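Local structure of lipoprotein (3O0Y) at residues F220-V223 / F224-K227; I305-I308 / G309-V313; F70-P73 / E74-K77. The protein is of unknown function, a putative bacterial lipoprotein of the DUF885 family whose kinship with zincin-like metallopeptidases makes a hydrolytic role possible but unproven. One frame throughout, in Å; residues are numbered along the deposited sequence.

Interaction 1 (F220-V223 / F224-K227); sequences FVNV and FREK
F220 meets F224 one helical turn on, but through its backbone: F220 O lies 3.4 Å from both F224 N and F224 CB, and the bond from that N-H is weak. The same carbonyl also accepts from the hydroxyl of Y167, which may help explain its slackness. The F220 ring turns away among residues of helices 144-154, 161-172 and 236-268, a greasy setting that suits a phenylalanine. V221 carries more of the contact. V221 O takes a sound bond from R225 N at 2.8 Å, and CG1, set anti to the backbone N (chi1 -177°), slides under one face of the R225 guanidinium, offset toward the rim and 3.4 Å from CZ. A branched aliphatic residue fits here because a methyl can lie against this flat group while V221 also touches I247 of helix 236-268. N222 runs alongside the same arginine and brings its amide to the guanidinium edge, the two planes 37° apart; N222 O accepts from E226 N at 3.0 Å. The extended R225 chain carries NH1 back to the carbonyl oxygen of E216, a bond that helps fix the rotation of the group. With an alanine here, the E216 carbonyl would probably lose this donor and the V221 methyl the flat group over it. V223 completes the turn: V223 O accepts from K227 N at 3.1 Å and the two side chains run the same way, V223 CG1 3.9 Å from K227 CE. The long lysine passes this methyl with its hydrophobic stem and gives its ammonium to the carbonyl of Q153. Successive i to i+4 bonds, phenylalanines buried against neighbouring helices, E226 exposed, and R225 and K227 at the border are characteristic of an amphipathic alpha-helix, here the short helix 219-228.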
loop_
_atom_site.group_PDB
_atom_site.type_symbol
_atom_site.label_atom_id
_atom_site.label_comp_id
_atom_site.label_asym_id
_atom_site.label_seq_id
_atom_site.Cartn_x
_atom_site.Cartn_y
_atom_site.Cartn_z
ATOM N N PHE A 220 19.650 8.759 8.079
ATOM C CA PHE A 220 19.737 9.870 7.112
ATOM C C PHE A 220 21.202 10.117 6.706
ATOM O O PHE A 220 21.490 10.438 5.556
ATOM C CB PHE A 220 19.163 11.154 7.703
ATOM C CG PHE A 220 17.661 11.385 7.457
ATOM C CD1 PHE A 220 17.075 11.235 6.234
ATOM C CD2 PHE A 220 16.873 11.869 8.519
ATOM C CE1 PHE A 220 15.711 11.539 6.048
ATOM C CE2 PHE A 220 15.540 12.159 8.337
ATOM C CZ PHE A 220 14.965 11.993 7.101
ATOM N N VAL A 221 22.104 10.118 7.700
ATOM C CA VAL A 221 23.575 10.245 7.456
ATOM C C VAL A 221 24.178 9.015 6.772
ATOM O O VAL A 221 24.911 9.134 5.789
ATOM C CB VAL A 221 24.329 10.462 8.742
ATOM C CG1 VAL A 221 25.841 10.665 8.411
ATOM C CG2 VAL A 221 23.716 11.643 9.503
ATOM N N ASN A 222 23.919 7.826 7.300
ATOM C CA ASN A 222 24.525 6.622 6.742
ATOM C C ASN A 222 24.117 6.319 5.286
ATOM O O ASN A 222 24.941 5.892 4.464
ATOM C CB ASN A 222 24.268 5.435 7.691
ATOM C CG ASN A 222 25.059 5.521 9.021
ATOM O OD1 ASN A 222 24.640 4.956 10.043
ATOM N ND2 ASN A 222 26.185 6.160 8.992
ATOM N N VAL A 223 22.837 6.537 4.954
ATOM C CA VAL A 223 22.408 6.439 3.586
ATOM C C VAL A 223 23.113 7.454 2.729
ATOM O O VAL A 223 23.566 7.160 1.642
ATOM C CB VAL A 223 20.861 6.659 3.494
ATOM C CG1 VAL A 223 20.480 6.822 2.005
ATOM C CG2 VAL A 223 20.156 5.450 4.242
ATOM N N PHE A 224 23.169 8.686 3.188
ATOM C CA PHE A 224 23.848 9.689 2.435
ATOM C C PHE A 224 25.334 9.301 2.223
ATOM O O PHE A 224 25.868 9.427 1.098
ATOM C CB PHE A 224 23.758 11.027 3.129
ATOM C CG PHE A 224 24.315 12.136 2.315
ATOM C CD1 PHE A 224 23.553 12.792 1.402
ATOM C CD2 PHE A 224 25.642 12.511 2.459
ATOM C CE1 PHE A 224 24.093 13.861 0.648
ATOM C CE2 PHE A 224 26.200 13.544 1.715
ATOM C CZ PHE A 224 25.444 14.211 0.807
ATOM N N ARG A 225 25.984 8.759 3.261
ATOM C CA ARG A 225 27.392 8.382 3.089
ATOM C C ARG A 225 27.542 7.313 2.012
ATOM O O ARG A 225 28.484 7.337 1.248
ATOM C CB ARG A 225 27.993 7.838 4.386
ATOM C CG ARG A 225 28.227 8.788 5.483
ATOM C CD ARG A 225 28.777 8.049 6.780
ATOM N NE ARG A 225 29.363 8.998 7.705
ATOM C CZ ARG A 225 28.910 9.250 8.928
ATOM N NH1 ARG A 225 27.879 8.547 9.463
ATOM N NH2 ARG A 225 29.542 10.161 9.655
ATOM N N GLU A 226 26.662 6.322 2.006
ATOM C CA GLU A 226 26.778 5.234 1.060
ATOM C C GLU A 226 26.542 5.677 -0.377
ATOM O O GLU A 226 27.293 5.305 -1.287
ATOM C CB GLU A 226 25.838 4.073 1.396
ATOM C CG GLU A 226 25.818 3.046 0.206
ATOM C CD GLU A 226 25.326 1.619 0.530
ATOM O OE1 GLU A 226 24.971 1.326 1.713
ATOM O OE2 GLU A 226 25.301 0.790 -0.429
ATOM N N LYS A 227 25.566 6.550 -0.581
ATOM C CA LYS A 227 25.277 7.071 -1.919
ATOM C C LYS A 227 26.299 8.095 -2.407
ATOM O O LYS A 227 26.783 7.987 -3.538
ATOM C CB LYS A 227 23.852 7.625 -1.937
ATOM C CG LYS A 227 22.855 6.491 -1.743
ATOM C CD LYS A 227 21.395 6.876 -2.044
ATOM C CE LYS A 227 20.405 5.716 -1.742
ATOM N NZ LYS A 227 18.968 6.014 -2.125
#

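Interaction 2 (I305-I308 / G309-V313); sequences IHQI and GLDEV
I308 and E312 pack one turn apart on the amphipathic alpha-helix 302-326, where each carbonyl from I305 to I308 accepts from the N-H four residues later. The tighter side is that of I305 and G309. The G309 N to I305 O bond is 2.9 Å long and nearly straight at 167°; G309 is buried, and glycine suits the place because a CB there would come only 3.1 Å from H306 O. I308 spreads its branched chain over L300 and L561, while E312, whose CG lies 3.4 Å from I308 O, bends at chi2 (-71°) and delivers OE1 to R315 and K557. A glutamate suits this border because its side chain touches L561 and A505 while OE1 meets two cations. L310 fills an intermediate position: it reaches Y527 on helix 521-532, and its CD1 comes obliquely to the ring of H306. The solvent side is looser and polar. Q307 and D311 are both exposed, and their ends bond to each other, so a flexible amide and a short carboxylate are well suited there. Q307 has its CG anti to the backbone N and folds at chi2, which sends NE2 forward along the helix. Q307 NE2 then gives its hydrogen to D311 OD1 at 3.0 Å, in its own amide plane but from above that of the carboxylate, 42° out.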
loop_
_atom_site.group_PDB
_atom_site.type_symbol
_atom_site.label_atom_id
_atom_site.label_comp_id
_atom_site.label_asym_id
_atom_site.label_seq_id
_atom_site.Cartn_x
_atom_site.Cartn_y
_atom_site.Cartn_z
ATOM N N ILE A 305 -20.549 -7.329 5.024
ATOM C CA ILE A 305 -19.134 -7.589 4.762
ATOM C C ILE A 305 -18.595 -8.589 5.800
ATOM O O ILE A 305 -17.893 -9.524 5.469
ATOM C CB ILE A 305 -18.309 -6.282 4.723
ATOM C CG1 ILE A 305 -18.800 -5.421 3.547
ATOM C CG2 ILE A 305 -16.768 -6.613 4.578
ATOM C CD1 ILE A 305 -18.310 -3.978 3.567
ATOM N N HIS A 306 -18.948 -8.367 7.065
ATOM C CA HIS A 306 -18.579 -9.308 8.155
ATOM C C HIS A 306 -19.018 -10.696 7.863
ATOM O O HIS A 306 -18.260 -11.633 7.992
ATOM C CB HIS A 306 -19.189 -8.772 9.484
ATOM C CG HIS A 306 -18.561 -9.323 10.731
ATOM N ND1 HIS A 306 -19.140 -10.332 11.480
ATOM C CD2 HIS A 306 -17.424 -8.985 11.377
ATOM C CE1 HIS A 306 -18.368 -10.592 12.535
ATOM N NE2 HIS A 306 -17.341 -9.762 12.512
ATOM N N GLN A 307 -20.263 -10.843 7.378
ATOM C CA GLN A 307 -20.797 -12.161 7.050
ATOM C C GLN A 307 -20.130 -12.784 5.857
ATOM O O GLN A 307 -19.906 -14.005 5.862
ATOM C CB GLN A 307 -22.310 -12.098 6.789
ATOM C CG GLN A 307 -22.995 -13.408 6.672
ATOM C CD GLN A 307 -22.921 -14.208 7.968
ATOM O OE1 GLN A 307 -23.252 -13.685 9.029
ATOM N NE2 GLN A 307 -22.343 -15.395 7.918
ATOM N N ILE A 308 -19.757 -11.982 4.864
ATOM C CA ILE A 308 -19.021 -12.516 3.743
ATOM C C ILE A 308 -17.674 -13.042 4.265
ATOM O O ILE A 308 -17.225 -14.139 3.875
ATOM C CB ILE A 308 -18.768 -11.460 2.672
ATOM C CG1 ILE A 308 -20.092 -11.071 1.979
ATOM C CG2 ILE A 308 -17.688 -11.967 1.708
ATOM C CD1 ILE A 308 -19.901 -9.770 1.128
ATOM N N GLY A 309 -17.049 -12.297 5.168
ATOM C CA GLY A 309 -15.846 -12.769 5.834
ATOM C C GLY A 309 -16.020 -14.103 6.556
ATOM O O GLY A 309 -15.232 -15.041 6.378
ATOM N N LEU A 310 -17.022 -14.220 7.368
ATOM C CA LEU A 310 -17.282 -15.456 8.071
ATOM C C LEU A 310 -17.503 -16.607 7.117
ATOM O O LEU A 310 -16.961 -17.716 7.375
ATOM C CB LEU A 310 -18.496 -15.321 9.003
ATOM C CG LEU A 310 -18.250 -14.366 10.226
ATOM C CD1 LEU A 310 -19.574 -14.103 10.932
ATOM C CD2 LEU A 310 -17.195 -14.921 11.192
ATOM N N ASP A 311 -18.281 -16.415 6.041
ATOM C CA ASP A 311 -18.501 -17.493 5.097
ATOM C C ASP A 311 -17.257 -17.895 4.365
ATOM O O ASP A 311 -17.064 -19.064 4.104
ATOM C CB ASP A 311 -19.592 -17.166 4.073
ATOM C CG ASP A 311 -20.969 -16.841 4.772
ATOM O OD1 ASP A 311 -21.200 -17.319 5.909
ATOM O OD2 ASP A 311 -21.814 -16.143 4.135
ATOM N N GLU A 312 -16.440 -16.915 4.014
ATOM C CA GLU A 312 -15.161 -17.242 3.327
ATOM C C GLU A 312 -14.166 -17.996 4.244
ATOM O O GLU A 312 -13.461 -18.901 3.806
ATOM C CB GLU A 312 -14.506 -15.991 2.761
ATOM C CG GLU A 312 -15.202 -15.495 1.517
ATOM C CD GLU A 312 -14.943 -16.458 0.312
ATOM O OE1 GLU A 312 -13.793 -16.449 -0.168
ATOM O OE2 GLU A 312 -15.825 -17.303 -0.013
ATOM N N VAL A 313 -14.123 -17.627 5.513
ATOM C CA VAL A 313 -13.247 -18.308 6.488
ATOM C C VAL A 313 -13.693 -19.741 6.572
ATOM O O VAL A 313 -12.855 -20.642 6.587
ATOM C CB VAL A 313 -13.311 -17.606 7.895
ATOM C CG1 VAL A 313 -12.829 -18.550 8.989
ATOM C CG2 VAL A 313 -12.498 -16.209 7.906
#

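Interaction 3 (F70-P73 / E74-K77)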
loop_
_atom_site.group_PDB
_atom_site.type_symbol
_atom_site.label_atom_id
_atom_site.label_comp_id
_atom_site.label_asym_id
_atom_site.label_seq_id
_atom_site.Cartn_x
_atom_site.Cartn_y
_atom_site.Cartn_z
ATOM N N PHE A 70 3.770 20.130 3.833
ATOM C CA PHE A 70 3.268 20.747 5.037
ATOM C C PHE A 70 1.817 20.408 5.240
ATOM O O PHE A 70 1.013 20.244 4.283
ATOM C CB PHE A 70 3.472 22.259 4.993
ATOM C CG PHE A 70 4.910 22.653 4.713
ATOM C CD1 PHE A 70 5.914 22.346 5.609
ATOM C CD2 PHE A 70 5.241 23.250 3.515
ATOM C CE1 PHE A 70 7.257 22.679 5.323
ATOM C CE2 PHE A 70 6.557 23.588 3.237
ATOM C CZ PHE A 70 7.541 23.328 4.144
ATOM N N TYR A 71 1.451 20.346 6.495
ATOM C CA TYR A 71 0.216 19.690 6.912
ATOM C C TYR A 71 -0.628 20.549 7.838
ATOM O O TYR A 71 -1.430 20.016 8.578
ATOM C CB TYR A 71 0.538 18.343 7.610
ATOM C CG TYR A 71 1.010 17.339 6.604
ATOM C CD1 TYR A 71 0.110 16.663 5.846
ATOM C CD2 TYR A 71 2.362 17.194 6.321
ATOM C CE1 TYR A 71 0.530 15.741 4.866
ATOM C CE2 TYR A 71 2.785 16.364 5.354
ATOM C CZ TYR A 71 1.864 15.622 4.615
ATOM O OH TYR A 71 2.299 14.779 3.630
ATOM N N SER A 72 -0.527 21.885 7.769
ATOM C CA SER A 72 -1.326 22.735 8.684
ATOM C C SER A 72 -2.830 22.563 8.375
ATOM O O SER A 72 -3.183 22.174 7.286
ATOM C CB SER A 72 -0.960 24.206 8.500
ATOM O OG SER A 72 -1.582 24.816 7.381
ATOM N N PRO A 73 -3.711 22.963 9.299
ATOM C CA PRO A 73 -5.147 23.021 8.956
ATOM C C PRO A 73 -5.460 23.765 7.664
ATOM O O PRO A 73 -6.257 23.287 6.868
ATOM C CB PRO A 73 -5.755 23.754 10.185
ATOM C CG PRO A 73 -4.916 23.269 11.268
ATOM C CD PRO A 73 -3.501 23.275 10.715
ATOM N N GLU A 74 -4.792 24.883 7.391
ATOM C CA GLU A 74 -5.086 25.629 6.213
ATOM C C GLU A 74 -4.533 24.914 4.978
ATOM O O GLU A 74 -5.205 24.905 3.964
ATOM C CB GLU A 74 -4.536 27.041 6.292
ATOM C CG GLU A 74 -4.974 27.928 5.107
ATOM C CD GLU A 74 -6.492 28.252 5.059
ATOM O OE1 GLU A 74 -7.237 28.156 6.086
ATOM O OE2 GLU A 74 -6.949 28.648 3.953
ATOM N N ASN A 75 -3.364 24.275 5.099
ATOM C CA ASN A 75 -2.805 23.513 3.970
ATOM C C ASN A 75 -3.792 22.412 3.535
ATOM O O ASN A 75 -4.099 22.260 2.357
ATOM C CB ASN A 75 -1.485 22.863 4.359
ATOM C CG ASN A 75 -0.339 23.875 4.569
ATOM O OD1 ASN A 75 -0.300 24.947 3.932
ATOM N ND2 ASN A 75 0.533 23.588 5.482
ATOM N N GLU A 76 -4.293 21.668 4.515
ATOM C CA GLU A 76 -5.171 20.547 4.251
ATOM C C GLU A 76 -6.510 21.010 3.721
ATOM O O GLU A 76 -7.071 20.424 2.773
ATOM C CB GLU A 76 -5.365 19.694 5.484
ATOM C CG GLU A 76 -4.167 18.791 5.766
ATOM C CD GLU A 76 -4.043 17.652 4.704
ATOM O OE1 GLU A 76 -5.000 16.835 4.532
ATOM O OE2 GLU A 76 -2.976 17.539 4.105
ATOM N N LYS A 77 -7.049 22.073 4.327
ATOM C CA LYS A 77 -8.305 22.641 3.827
ATOM C C LYS A 77 -8.208 23.060 2.347
ATOM O O LYS A 77 -9.074 22.732 1.541
ATOM C CB LYS A 77 -8.693 23.863 4.677
ATOM C CG LYS A 77 -9.982 24.582 4.158
ATOM C CD LYS A 77 -10.353 25.798 5.090
ATOM C CE LYS A 77 -11.860 26.185 4.823
ATOM N NZ LYS A 77 -12.135 27.562 5.331
HETATM O O HOH W 1 -1.159 19.376 3.037
#
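N75 comes up beneath S72, with its CB directed at the incoming loop 70-73 and lying 3.5 Å from S72 O. The backbone N-H of N75 is taken by S72 OG at an N-to-OG distance of 2.9 Å and an angle of 163°. The serine hydroxyl can do this because it stands between its own backbone N and carbonyl carbon (chi1 80°), swung over the start of the helix, and a small hydroxyl is just what that place accommodates. The amide end of N75 lies beside the hydroxyl and backbone N of S72 and also meets CB of F70, so the asparagine fills the corner between helix and incoming loop. P73 follows as the first residue of the helix. Its ring, having no N-H to satisfy, suits a first turn where no earlier carbonyl is available, and it rests on E183 and A187 of helix 174-190. S72 O takes E76 N at 3.0 Å in a nearly straight bond (168°), the first of the regular ladder, and P73 O takes K77 N at 2.9 Å, the second. E76 turns back toward Y71. Bent at chi2, its chain folds so that OE2 passes 3.6 Å from Y71 CD1, approaching that ring obliquely. A water joins the same OE2 to F70 O, giving a hydrogen to each, its oxygen 2.8 Å from E76 OE2 and 2.7 Å from F70 O. In this buried carboxylate OE2 also pairs with R46, while OE1 pairs with R80 and accepts from the backbone N of I127, a set of donors likely to keep it ionised. The whole is characteristic of a serine N-cap followed by proline, a common way to begin an alpha-helix, here opening helix 73-92.

All three contacts are local and partly buried, and each lies well away from the centre of the chain. Interactions 1 and 2 sit on opposite sides of that centre, their own centres about 47 Å apart, and both lie inside running helices; interaction 3 instead marks where a loop becomes one. Their chemistry differs accordingly. In interaction 1 a valine methyl lies against a guanidinium, in interaction 2 an amide-carboxylate bond spans the exposed surface, and in interaction 3 a hydroxyl caps a helix start while a water ties the loop to a glutamate. No two share a helix: 219-228, 302-326 and 73-92 hold one each. Interactions 1 and 3 approach to about 13 Å between nearest atoms, without touching.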